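PDB 6HPG: outer envelope protein 64, mitochondrial from Arabidopsis thaliana, which probably acts as a chaperone receptor for Hsp90-dependent protein targeting to mitochondria, here represented by its C-terminal tetratricopeptide repeat (TPR) domain. Local coordinates for residues 14-19 with 26-31; 38-43 with 71-76; 49-52 with 58-61; 95-100 with 107-112. All coordinates share one frame; numbering follows the deposited sequence.

Contact 1: 14-19 with 26-31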
loop_
_atom_site.group_PDB
_atom_site.type_symbol
_atom_site.label_atom_id
_atom_site.label_comp_id
_atom_site.label_asym_id
_atom_site.label_seq_id
_atom_site.Cartn_x
_atom_site.Cartn_y
_atom_site.Cartn_z
ATOM N N ASN A 14 -7.166 -6.669 8.685
ATOM C CA ASN A 14 -7.961 -6.691 7.451
ATOM C C ASN A 14 -9.435 -6.524 7.822
ATOM O O ASN A 14 -10.143 -5.807 7.152
ATOM C CB ASN A 14 -7.725 -7.962 6.626
ATOM C CG ASN A 14 -6.346 -7.987 5.921
ATOM O OD1 ASN A 14 -5.539 -7.050 5.989
ATOM N ND2 ASN A 14 -6.087 -9.065 5.252
ATOM N N ALA A 15 -9.870 -7.139 8.920
ATOM C CA ALA A 15 -11.238 -6.956 9.376
ATOM C C ALA A 15 -11.462 -5.509 9.833
ATOM O O ALA A 15 -12.490 -4.919 9.499
ATOM C CB ALA A 15 -11.598 -7.965 10.478
ATOM N N ALA A 16 -10.502 -4.931 10.565
ATOM C CA ALA A 16 -10.616 -3.548 10.989
ATOM C C ALA A 16 -10.688 -2.609 9.792
ATOM O O ALA A 16 -11.502 -1.667 9.752
ATOM C CB ALA A 16 -9.448 -3.169 11.904
ATOM N N TYR A 17 -9.817 -2.867 8.816
ATOM C CA TYR A 17 -9.778 -2.079 7.613
ATOM C C TYR A 17 -11.105 -2.195 6.889
ATOM O O TYR A 17 -11.634 -1.175 6.468
ATOM C CB TYR A 17 -8.619 -2.491 6.684
ATOM C CG TYR A 17 -8.471 -1.638 5.434
ATOM C CD1 TYR A 17 -9.181 -1.933 4.270
ATOM C CD2 TYR A 17 -7.587 -0.550 5.405
ATOM C CE1 TYR A 17 -9.027 -1.174 3.133
ATOM C CE2 TYR A 17 -7.447 0.225 4.280
ATOM C CZ TYR A 17 -8.164 -0.085 3.139
ATOM O OH TYR A 17 -8.011 0.706 2.014
ATOM N N LYS A 18 -11.622 -3.415 6.723
ATOM C CA LYS A 18 -12.878 -3.577 6.005
ATOM C C LYS A 18 -14.053 -2.867 6.701
ATOM O O LYS A 18 -14.985 -2.434 6.052
ATOM C CB LYS A 18 -13.196 -5.059 5.786
ATOM C CG LYS A 18 -12.271 -5.702 4.775
ATOM C CD LYS A 18 -12.375 -7.208 4.832
ATOM C CE LYS A 18 -11.175 -7.834 4.161
ATOM N NZ LYS A 18 -11.352 -9.303 4.123
ATOM N N GLY A 19 -14.008 -2.761 8.017
ATOM C CA GLY A 19 -15.016 -1.986 8.765
ATOM C C GLY A 19 -14.713 -0.515 8.921
ATOM O O GLY A 19 -15.309 0.135 9.759
ATOM N N VAL A 26 -4.236 -0.072 11.556
ATOM C CA VAL A 26 -2.823 0.330 11.725
ATOM C C VAL A 26 -2.187 -0.408 12.913
ATOM O O VAL A 26 -1.059 -0.853 12.827
ATOM C CB VAL A 26 -2.678 1.881 11.947
ATOM C CG1 VAL A 26 -1.337 2.288 12.582
ATOM C CG2 VAL A 26 -2.891 2.660 10.660
ATOM N N ASN A 27 -2.905 -0.452 14.028
ATOM C CA ASN A 27 -2.383 -1.042 15.235
ATOM C C ASN A 27 -2.239 -2.567 15.117
ATOM O O ASN A 27 -1.232 -3.112 15.571
ATOM C CB ASN A 27 -3.233 -0.637 16.436
ATOM C CG ASN A 27 -3.016 0.827 16.815
ATOM O OD1 ASN A 27 -1.930 1.351 16.637
ATOM N ND2 ASN A 27 -4.043 1.473 17.362
ATOM N N PHE A 28 -3.198 -3.228 14.464
ATOM C CA PHE A 28 -3.074 -4.666 14.205
ATOM C C PHE A 28 -1.901 -4.961 13.271
ATOM O O PHE A 28 -1.139 -5.894 13.525
ATOM C CB PHE A 28 -4.391 -5.294 13.647
ATOM C CG PHE A 28 -5.421 -5.613 14.707
ATOM C CD1 PHE A 28 -5.093 -6.390 15.808
ATOM C CD2 PHE A 28 -6.734 -5.159 14.594
ATOM C CE1 PHE A 28 -6.024 -6.669 16.792
ATOM C CE2 PHE A 28 -7.664 -5.422 15.589
ATOM C CZ PHE A 28 -7.299 -6.183 16.692
ATOM N N TYR A 29 -1.714 -4.115 12.262
ATOM C CA TYR A 29 -0.701 -4.313 11.258
ATOM C C TYR A 29 0.648 -4.017 11.842
ATOM O O TYR A 29 1.632 -4.701 11.515
ATOM C CB TYR A 29 -0.979 -3.474 10.016
ATOM C CG TYR A 29 -2.230 -3.840 9.189
ATOM C CD1 TYR A 29 -2.574 -5.162 8.904
ATOM C CD2 TYR A 29 -3.015 -2.850 8.630
ATOM C CE1 TYR A 29 -3.671 -5.466 8.097
ATOM C CE2 TYR A 29 -4.082 -3.155 7.837
ATOM C CZ TYR A 29 -4.424 -4.463 7.587
ATOM O OH TYR A 29 -5.520 -4.729 6.764
ATOM N N THR A 30 0.700 -3.059 12.767
ATOM C CA THR A 30 1.961 -2.761 13.501
ATOM C C THR A 30 2.454 -3.956 14.313
ATOM O O THR A 30 3.666 -4.352 14.301
ATOM C CB THR A 30 1.765 -1.482 14.322
ATOM O OG1 THR A 30 1.537 -0.433 13.381
ATOM C CG2 THR A 30 2.980 -1.111 15.233
ATOM N N GLU A 31 1.507 -4.585 14.956
ATOM C CA GLU A 31 1.798 -5.782 15.726
ATOM C C GLU A 31 2.187 -6.982 14.844
ATOM O O GLU A 31 3.083 -7.761 15.245
ATOM C CB GLU A 31 0.616 -6.133 16.613
ATOM C CG GLU A 31 0.804 -7.346 17.502
ATOM C CD GLU A 31 1.795 -7.129 18.644
ATOM O OE1 GLU A 31 1.976 -8.058 19.471
ATOM O OE2 GLU A 31 2.345 -6.039 18.741
#
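Asn14 and Tyr29 join the two helices of TPR 1, a helix-turn-helix unit whose short segments 14-18 and 26-31 run nearly antiparallel (161°), with axes 9.2 Å apart at closest approach. That spacing is bridged by one long side chain. With CG anti to its own carbonyl carbon (chi1 -67°), the Tyr29 ring extends across to the opposing helix, and its hydroxyl donates to Asn14 OD1. The modelled separation, 2.4 Å between Tyr29 OH and Asn14 OD1, is very short, so its exact length is doubtful. OD1 lies in the plane of the Tyr29 ring, at its edge, while the amide plane is turned 65° from the ring. This leaves the other arm of the amide, Asn14 ND2, to bond to the backbone of the bound peptide; Tyr29, which itself packs on an apolar peptide side chain, is thus probably placed to orient that amide. A phenylalanine in place of Tyr29 would probably leave Asn14 OD1 without its donor and the amide less restrained in rotation. The Tyr17 ring leads away from segment 26-31, toward helix 40-52 and the peptide, and meets Trp22 edge-to-face, but Tyr17 CB lies 3.8 Å from Tyr29 OH. Apolar packing continues on the flank with Phe28, whose ring also covers Met9 and Lys12 of helix 2-18. There Ala16 CB sits at the ring edge, near its plane, 4.3 Å from Phe28 CD2.

Contact 2: 38-43 with 71-76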
loop_
_atom_site.group_PDB
_atom_site.type_symbol
_atom_site.label_atom_id
_atom_site.label_comp_id
_atom_site.label_asym_id
_atom_site.label_seq_id
_atom_site.Cartn_x
_atom_site.Cartn_y
_atom_site.Cartn_z
ATOM N N ALA A 38 9.322 -9.487 7.968
ATOM C CA ALA A 38 9.773 -9.882 6.646
ATOM C C ALA A 38 8.609 -10.179 5.749
ATOM O O ALA A 38 8.741 -11.039 4.893
ATOM C CB ALA A 38 10.703 -11.129 6.752
ATOM N N ASN A 39 7.470 -9.499 5.929
ATOM C CA ASN A 39 6.290 -9.724 5.055
ATOM C C ASN A 39 5.865 -8.446 4.380
ATOM O O ASN A 39 5.428 -7.498 5.054
ATOM C CB ASN A 39 5.127 -10.302 5.833
ATOM C CG ASN A 39 4.028 -10.819 4.919
ATOM O OD1 ASN A 39 3.234 -10.045 4.368
ATOM N ND2 ASN A 39 4.015 -12.117 4.702
ATOM N N ALA A 40 6.006 -8.412 3.054
ATOM C CA ALA A 40 5.716 -7.206 2.294
ATOM C C ALA A 40 4.253 -6.807 2.393
ATOM O O ALA A 40 3.944 -5.614 2.446
ATOM C CB ALA A 40 6.096 -7.395 0.845
ATOM N N THR A 41 3.360 -7.803 2.352
ATOM C CA THR A 41 1.900 -7.579 2.448
ATOM C C THR A 41 1.488 -6.879 3.782
ATOM O O THR A 41 0.579 -6.049 3.816
ATOM C CB THR A 41 1.196 -8.933 2.229
ATOM O OG1 THR A 41 1.614 -9.436 0.971
ATOM C CG2 THR A 41 -0.316 -8.816 2.224
ATOM N N TYR A 42 2.208 -7.145 4.873
ATOM C CA TYR A 42 1.836 -6.531 6.162
ATOM C C TYR A 42 2.057 -5.030 6.122
ATOM O O TYR A 42 1.175 -4.254 6.504
ATOM C CB TYR A 42 2.682 -7.087 7.319
ATOM C CG TYR A 42 2.503 -8.528 7.716
ATOM C CD1 TYR A 42 1.760 -9.415 6.962
ATOM C CD2 TYR A 42 3.182 -9.016 8.836
ATOM C CE1 TYR A 42 1.647 -10.707 7.340
ATOM C CE2 TYR A 42 3.048 -10.315 9.246
ATOM C CZ TYR A 42 2.315 -11.176 8.483
ATOM O OH TYR A 42 2.207 -12.494 8.853
ATOM N N TYR A 43 3.233 -4.642 5.601
ATOM C CA TYR A 43 3.557 -3.251 5.299
ATOM C C TYR A 43 2.621 -2.571 4.244
ATOM O O TYR A 43 2.204 -1.424 4.417
ATOM C CB TYR A 43 5.039 -3.114 4.846
ATOM C CG TYR A 43 6.095 -3.156 5.982
ATOM C CD1 TYR A 43 6.435 -2.011 6.661
ATOM C CD2 TYR A 43 6.760 -4.325 6.304
ATOM C CE1 TYR A 43 7.415 -2.009 7.687
ATOM C CE2 TYR A 43 7.749 -4.354 7.331
ATOM C CZ TYR A 43 8.057 -3.184 8.012
ATOM O OH TYR A 43 8.990 -3.173 9.009
ATOM N N LYS A 71 10.084 -6.555 -4.444
ATOM C CA LYS A 71 10.032 -5.667 -5.603
ATOM C C LYS A 71 8.819 -5.799 -6.461
ATOM O O LYS A 71 8.468 -4.843 -7.126
ATOM C CB LYS A 71 11.265 -5.897 -6.504
ATOM C CG LYS A 71 12.417 -4.953 -6.192
ATOM C CD LYS A 71 13.497 -4.950 -7.269
ATOM C CE LYS A 71 14.192 -3.594 -7.333
ATOM N NZ LYS A 71 15.288 -3.582 -8.338
ATOM N N LYS A 72 8.214 -6.989 -6.514
ATOM C CA LYS A 72 7.105 -7.238 -7.420
ATOM C C LYS A 72 5.719 -6.964 -6.791
ATOM O O LYS A 72 4.732 -7.257 -7.394
ATOM C CB LYS A 72 7.217 -8.649 -7.980
ATOM C CG LYS A 72 8.460 -8.819 -8.849
ATOM C CD LYS A 72 8.655 -10.262 -9.265
ATOM C CE LYS A 72 9.709 -10.376 -10.356
ATOM N NZ LYS A 72 10.123 -11.790 -10.582
ATOM N N ASN A 73 5.658 -6.403 -5.580
ATOM C CA ASN A 73 4.396 -6.058 -4.961
ATOM C C ASN A 73 3.655 -4.909 -5.657
ATOM O O ASN A 73 3.971 -3.744 -5.439
ATOM C CB ASN A 73 4.574 -5.677 -3.487
ATOM C CG ASN A 73 3.250 -5.573 -2.789
ATOM O OD1 ASN A 73 2.425 -4.717 -3.148
ATOM N ND2 ASN A 73 2.962 -6.530 -1.910
ATOM N N VAL A 74 2.621 -5.243 -6.415
ATOM C CA VAL A 74 1.961 -4.278 -7.274
ATOM C C VAL A 74 1.346 -3.143 -6.474
ATOM O O VAL A 74 1.459 -1.973 -6.839
ATOM C CB VAL A 74 0.838 -4.910 -8.118
ATOM C CG1 VAL A 74 0.119 -3.834 -8.950
ATOM C CG2 VAL A 74 1.397 -5.992 -9.021
ATOM N N LYS A 75 0.638 -3.508 -5.429
ATOM C CA LYS A 75 -0.046 -2.554 -4.579
ATOM C C LYS A 75 0.867 -1.547 -3.879
ATOM O O LYS A 75 0.455 -0.425 -3.658
ATOM C CB LYS A 75 -0.993 -3.273 -3.606
ATOM C CG LYS A 75 -2.197 -3.891 -4.320
ATOM C CD LYS A 75 -3.332 -4.261 -3.372
ATOM C CE LYS A 75 -4.310 -5.263 -3.987
ATOM N NZ LYS A 75 -5.447 -5.655 -3.074
ATOM N N ALA A 76 2.118 -1.910 -3.621
ATOM C CA ALA A 76 3.098 -0.976 -3.077
ATOM C C ALA A 76 3.365 0.223 -3.999
ATOM O O ALA A 76 3.499 1.368 -3.537
ATOM C CB ALA A 76 4.390 -1.729 -2.703
#
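Asn73 meets Ala40 and Thr41 through one atom, its amide nitrogen: Asn73 ND2 stands 4.3 Å from Ala40 CB and 4.3 Å from Thr41 OG1. Both distances are van der Waals spacings rather than polar bonds, and the buried area between the segments is small, 74 Å². The same Asn73 side chain packs on Cys44, one turn further along helix 40-52. What fixes the amide is the other end of the group. Asn73 is the N-cap of helix 74-86: with CG anti to the backbone N (chi1 -169°), its OD1 folds back to accept from Ala76 N at 2.9 Å, the donor tilted 29° from the carbonyl plane. ND2 is thereby turned toward the neighbouring helix start. That start is capped by Asn39, though more weakly, with Tyr42 N 3.1 Å from Asn39 OD1. Asn39 CB lies 3.5 Å above the centre of one face of the Tyr42 ring. Further out, Ala40 rests on Ile69 and Asp70, while Lys75 turns to the bound peptide, where its NZ forms a salt bridge to an acidic side chain and bonds to backbone. Two capped helix starts lie side by side at the beginnings of TPR 2 and TPR 3, and the partial positive charge of these N-terminal ends would probably add to Lys75 in favouring an acidic ligand, consistent with Thr41 packing on an acidic peptide side chain.

Contact 3: 49-52 with 58-61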
loop_
_atom_site.group_PDB
_atom_site.type_symbol
_atom_site.label_atom_id
_atom_site.label_comp_id
_atom_site.label_asym_id
_atom_site.label_seq_id
_atom_site.Cartn_x
_atom_site.Cartn_y
_atom_site.Cartn_z
ATOM N N ALA A 49 -4.085 1.462 5.207
ATOM C CA ALA A 49 -4.747 2.106 6.389
ATOM C C ALA A 49 -4.277 3.555 6.588
ATOM O O ALA A 49 -5.109 4.444 6.834
ATOM C CB ALA A 49 -4.535 1.302 7.663
ATOM N N PHE A 50 -2.979 3.817 6.348
ATOM C CA PHE A 50 -2.437 5.177 6.464
ATOM C C PHE A 50 -2.967 6.161 5.415
ATOM O O PHE A 50 -3.247 7.327 5.732
ATOM C CB PHE A 50 -0.902 5.186 6.426
ATOM C CG PHE A 50 -0.222 4.848 7.741
ATOM C CD1 PHE A 50 -0.666 5.374 8.973
ATOM C CD2 PHE A 50 0.924 4.047 7.741
ATOM C CE1 PHE A 50 0.011 5.082 10.142
ATOM C CE2 PHE A 50 1.579 3.722 8.929
ATOM C CZ PHE A 50 1.136 4.247 10.116
ATOM N N LEU A 51 -3.075 5.705 4.172
ATOM C CA LEU A 51 -3.711 6.492 3.137
ATOM C C LEU A 51 -5.102 7.001 3.551
ATOM O O LEU A 51 -5.461 8.140 3.340
ATOM C CB LEU A 51 -3.865 5.651 1.885
ATOM C CG LEU A 51 -2.612 5.465 1.043
ATOM C CD1 LEU A 51 -2.961 4.762 -0.258
ATOM C CD2 LEU A 51 -1.968 6.788 0.744
ATOM N N GLU A 52 -5.871 6.143 4.169
ATOM C CA GLU A 52 -7.218 6.526 4.544
ATOM C C GLU A 52 -7.255 7.593 5.661
ATOM O O GLU A 52 -8.232 8.302 5.792
ATOM C CB GLU A 52 -7.954 5.279 4.945
ATOM C CG GLU A 52 -8.136 4.289 3.793
ATOM C CD GLU A 52 -9.390 4.556 2.957
ATOM O OE1 GLU A 52 -10.084 5.553 3.244
ATOM O OE2 GLU A 52 -9.694 3.738 2.060
ATOM N N GLN A 58 3.927 8.306 6.022
ATOM C CA GLN A 58 3.998 6.992 6.644
ATOM C C GLN A 58 3.561 5.934 5.646
ATOM O O GLN A 58 4.085 4.830 5.662
ATOM C CB GLN A 58 3.143 6.932 7.933
ATOM C CG GLN A 58 3.640 7.899 9.003
ATOM C CD GLN A 58 2.750 7.867 10.229
ATOM O OE1 GLN A 58 1.826 8.683 10.383
ATOM N NE2 GLN A 58 2.975 6.886 11.066
ATOM N N ALA A 59 2.580 6.263 4.803
ATOM C CA ALA A 59 2.162 5.309 3.757
ATOM C C ALA A 59 3.321 5.030 2.783
ATOM O O ALA A 59 3.586 3.877 2.448
ATOM C CB ALA A 59 0.937 5.832 3.003
ATOM N N GLU A 60 3.999 6.113 2.364
ATOM C CA GLU A 60 5.158 6.038 1.474
ATOM C C GLU A 60 6.260 5.186 2.050
ATOM O O GLU A 60 6.754 4.292 1.364
ATOM C CB GLU A 60 5.713 7.431 1.140
ATOM C CG GLU A 60 4.869 8.149 0.100
ATOM C CD GLU A 60 5.171 9.644 -0.054
ATOM O OE1 GLU A 60 6.014 10.213 0.700
ATOM O OE2 GLU A 60 4.524 10.257 -0.937
ATOM N N GLN A 61 6.632 5.446 3.306
ATOM C CA GLN A 61 7.730 4.699 3.925
ATOM C C GLN A 61 7.358 3.236 3.934
ATOM O O GLN A 61 8.155 2.385 3.599
ATOM C CB GLN A 61 8.000 5.157 5.345
ATOM C CG GLN A 61 8.659 6.498 5.418
ATOM C CD GLN A 61 8.282 7.231 6.673
ATOM O OE1 GLN A 61 8.309 6.667 7.764
ATOM N NE2 GLN A 61 7.911 8.488 6.527
#
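Phe50 and Gln58 face each other across the helix-turn-helix of TPR 2, helix 40-52 supplying the ring and helix 56-69 the chain laid over it. The tight part is centred on Ala59, whose CA comes within 5.3 Å of Phe50 CA. Its methyl wedges between two neighbours of the opposing helix, Ala59 CB lying 3.9 Å from Phe50 CB and 3.8 Å from Leu51 CD2. A side chain as small as alanine lets the backbones approach this closely, and Leu51 reaches in with one branch while also touching Phe56, Arg79 and Ala83. The outer part is different in kind. Gln58 is solvent-exposed, yet its aliphatic stem roofs the aromatic ring: Gln58 CB sits 3.7 Å from the Phe50 ring centroid and only 15° off the normal, a CH-pi contact over one face. Beyond CG the chain is extended and crosses the ring side chain at about a right angle. Its amide is inclined 38° to the ring, so the two planes are not stacked flat. Phe50 itself is buried, meeting Val26 of helix 22-35 as well as Cys55 and Asp62. Replacing Phe50 by an alanine would probably take the aromatic support from the stem of Gln58 and open a gap between helices 40-52 and 56-69 beside Val26. At the outer margin, Gln58 NE2 ends 3.4 Å from Phe50 CZ.

Contact 4: 95-100 with 107-112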
loop_
_atom_site.group_PDB
_atom_site.type_symbol
_atom_site.label_atom_id
_atom_site.label_comp_id
_atom_site.label_asym_id
_atom_site.label_seq_id
_atom_site.Cartn_x
_atom_site.Cartn_y
_atom_site.Cartn_z
ATOM N N ALA A 95 6.094 7.734 -12.064
ATOM C CA ALA A 95 7.057 6.661 -12.073
ATOM C C ALA A 95 6.487 5.385 -11.426
ATOM O O ALA A 95 6.656 4.256 -11.961
ATOM C CB ALA A 95 8.320 7.104 -11.391
ATOM N N ASP A 96 5.811 5.563 -10.283
ATOM C CA ASP A 96 5.261 4.439 -9.562
ATOM C C ASP A 96 4.054 3.872 -10.304
ATOM O O ASP A 96 3.937 2.650 -10.428
ATOM C CB ASP A 96 4.816 4.824 -8.158
ATOM C CG ASP A 96 5.941 5.044 -7.204
ATOM O OD1 ASP A 96 7.084 4.548 -7.377
ATOM O OD2 ASP A 96 5.619 5.718 -6.202
ATOM N N PHE A 97 3.173 4.732 -10.823
ATOM C CA PHE A 97 2.034 4.202 -11.548
ATOM C C PHE A 97 2.554 3.486 -12.841
ATOM O O PHE A 97 1.959 2.515 -13.292
ATOM C CB PHE A 97 0.957 5.276 -11.832
ATOM C CG PHE A 97 0.095 5.647 -10.619
ATOM C CD1 PHE A 97 -0.746 4.710 -10.011
ATOM C CD2 PHE A 97 0.079 6.967 -10.122
ATOM C CE1 PHE A 97 -1.525 5.067 -8.904
ATOM C CE2 PHE A 97 -0.702 7.323 -9.017
ATOM C CZ PHE A 97 -1.498 6.374 -8.404
ATOM N N ARG A 98 3.676 3.947 -13.406
ATOM C CA ARG A 98 4.228 3.319 -14.626
ATOM C C ARG A 98 4.815 1.980 -14.312
ATOM O O ARG A 98 4.608 1.017 -15.050
ATOM C CB ARG A 98 5.201 4.234 -15.333
ATOM C CG ARG A 98 4.470 5.255 -16.230
ATOM C CD ARG A 98 5.400 6.355 -16.666
ATOM N NE ARG A 98 4.749 7.339 -17.527
ATOM C CZ ARG A 98 5.206 8.570 -17.759
ATOM N NH1 ARG A 98 6.336 9.008 -17.215
ATOM N NH2 ARG A 98 4.541 9.377 -18.586
ATOM N N HIS A 99 5.504 1.890 -13.167
ATOM C CA HIS A 99 6.075 0.632 -12.767
ATOM C C HIS A 99 5.059 -0.453 -12.383
ATOM O O HIS A 99 5.305 -1.648 -12.630
ATOM C CB HIS A 99 7.084 0.784 -11.635
ATOM C CG HIS A 99 8.013 -0.373 -11.558
ATOM N ND1 HIS A 99 8.943 -0.634 -12.546
ATOM C CD2 HIS A 99 8.126 -1.374 -10.659
ATOM C CE1 HIS A 99 9.622 -1.723 -12.235
ATOM N NE2 HIS A 99 9.147 -2.190 -11.094
ATOM N N ALA A 100 3.944 -0.051 -11.782
ATOM C CA ALA A 100 2.875 -0.984 -11.494
ATOM C C ALA A 100 2.388 -1.648 -12.766
ATOM O O ALA A 100 1.988 -2.822 -12.733
ATOM C CB ALA A 100 1.710 -0.277 -10.836
ATOM N N ASN A 107 -3.568 -3.276 -15.162
ATOM C CA ASN A 107 -4.021 -2.689 -13.917
ATOM C C ASN A 107 -4.810 -1.444 -14.190
ATOM O O ASN A 107 -4.297 -0.478 -14.742
ATOM C CB ASN A 107 -2.850 -2.369 -13.000
ATOM C CG ASN A 107 -3.311 -1.915 -11.643
ATOM O OD1 ASN A 107 -3.507 -0.723 -11.407
ATOM N ND2 ASN A 107 -3.520 -2.855 -10.757
ATOM N N LYS A 108 -6.073 -1.456 -13.796
ATOM C CA LYS A 108 -6.971 -0.371 -14.144
ATOM C C LYS A 108 -6.626 0.911 -13.374
ATOM O O LYS A 108 -6.802 1.996 -13.907
ATOM C CB LYS A 108 -8.439 -0.775 -13.944
ATOM C CG LYS A 108 -9.309 -0.659 -15.203
ATOM C CD LYS A 108 -9.624 0.791 -15.610
ATOM C CE LYS A 108 -8.953 1.206 -16.920
ATOM N NZ LYS A 108 -8.931 2.690 -17.098
ATOM N N THR A 109 -6.082 0.787 -12.161
ATOM C CA THR A 109 -5.905 1.926 -11.298
ATOM C C THR A 109 -4.772 2.732 -11.744
ATOM O O THR A 109 -4.846 3.954 -11.704
ATOM C CB THR A 109 -5.673 1.497 -9.848
ATOM O OG1 THR A 109 -6.946 1.131 -9.315
ATOM C CG2 THR A 109 -5.043 2.606 -8.956
ATOM N N ALA A 110 -3.685 2.063 -12.119
ATOM C CA ALA A 110 -2.547 2.741 -12.733
ATOM C C ALA A 110 -2.893 3.454 -14.063
ATOM O O ALA A 110 -2.421 4.547 -14.291
ATOM C CB ALA A 110 -1.407 1.755 -12.925
ATOM N N LYS A 111 -3.693 2.841 -14.928
ATOM C CA LYS A 111 -4.085 3.483 -16.213
ATOM C C LYS A 111 -4.950 4.730 -16.034
ATOM O O LYS A 111 -4.714 5.725 -16.696
ATOM C CB LYS A 111 -4.779 2.490 -17.145
ATOM C CG LYS A 111 -3.812 1.449 -17.664
ATOM C CD LYS A 111 -4.355 0.601 -18.811
ATOM C CE LYS A 111 -4.881 -0.745 -18.348
ATOM N NZ LYS A 111 -4.894 -1.705 -19.485
ATOM N N VAL A 112 -5.934 4.680 -15.132
ATOM C CA VAL A 112 -6.743 5.857 -14.780
ATOM C C VAL A 112 -5.812 6.935 -14.247
ATOM O O VAL A 112 -5.894 8.079 -14.688
ATOM C CB VAL A 112 -7.886 5.522 -13.754
ATOM C CG1 VAL A 112 -8.540 6.774 -13.165
ATOM C CG2 VAL A 112 -8.957 4.653 -14.390
#
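Phe97 and Ala110 mark the closest backbone approach, 5.0 Å between their CA atoms, where segments 95-100 and 108-112 cross at 141° with axes 8.8 Å apart. The small residue is what permits this spacing: Ala110 CB abuts the backbone of the opposing helix, 3.5 Å from Phe97 O, and is also 4.3 Å from Ala100 CB. The Phe97 ring reaches helix 108-118 obliquely. Its CG is anti to the carbonyl carbon (chi1 -76°), which carries the ring to that helix, with Phe97 CD1 3.8 Å from Ala110 CA and Phe97 CE1 4.3 Å from Thr109 CG2. Ala113 and Leu117 extend that surface, and Thr82 and Glu85 of helix 74-86 also meet the ring, which is thus held among three helices of the TPR array. Asn107 is the N-cap of helix 108-118. Ala110 N donates to Asn107 OD1 at 2.9 Å, nearly straight (170°) and in the carbonyl plane; Thr109 N adds a weak bond to the same oxygen. Asn107 ND2 bonds to Glu104 OE1 and, weakly, to the backbone of the bound peptide. The chemistry divides accordingly: van der Waals contact alone joins the two segments, while polar bonds within 107-112 cap the start of the helix. The cap holds Ala110 N directly, and so is likely to contribute to placing its methyl against Phe97 and Ala100.

How the contacts relate
Contacts 1 and 4 are buried pairings near the two ends of the domain, their centres about 25 Å apart on opposite sides of the chain's centre; contacts 2 and 3 are partly buried and nearer the middle. Contacts 1, 3 and 4 each join helices adjacent in sequence, whereas contact 2 spans 40-52 to 74-86 and encloses contact 3 along the chain. Those two share helix 40-52 without touching. Contact 1 meets contact 3 through Tyr17 and Val26, with Val26 CG2 3.8 Å from Phe50 CE1. Only contact 1 has a hydrogen bond between its segments; contacts 3 and 4 rest on alanine and phenylalanine packing, and contact 2 on loose contacts of an N-cap asparagine, beside the peptide.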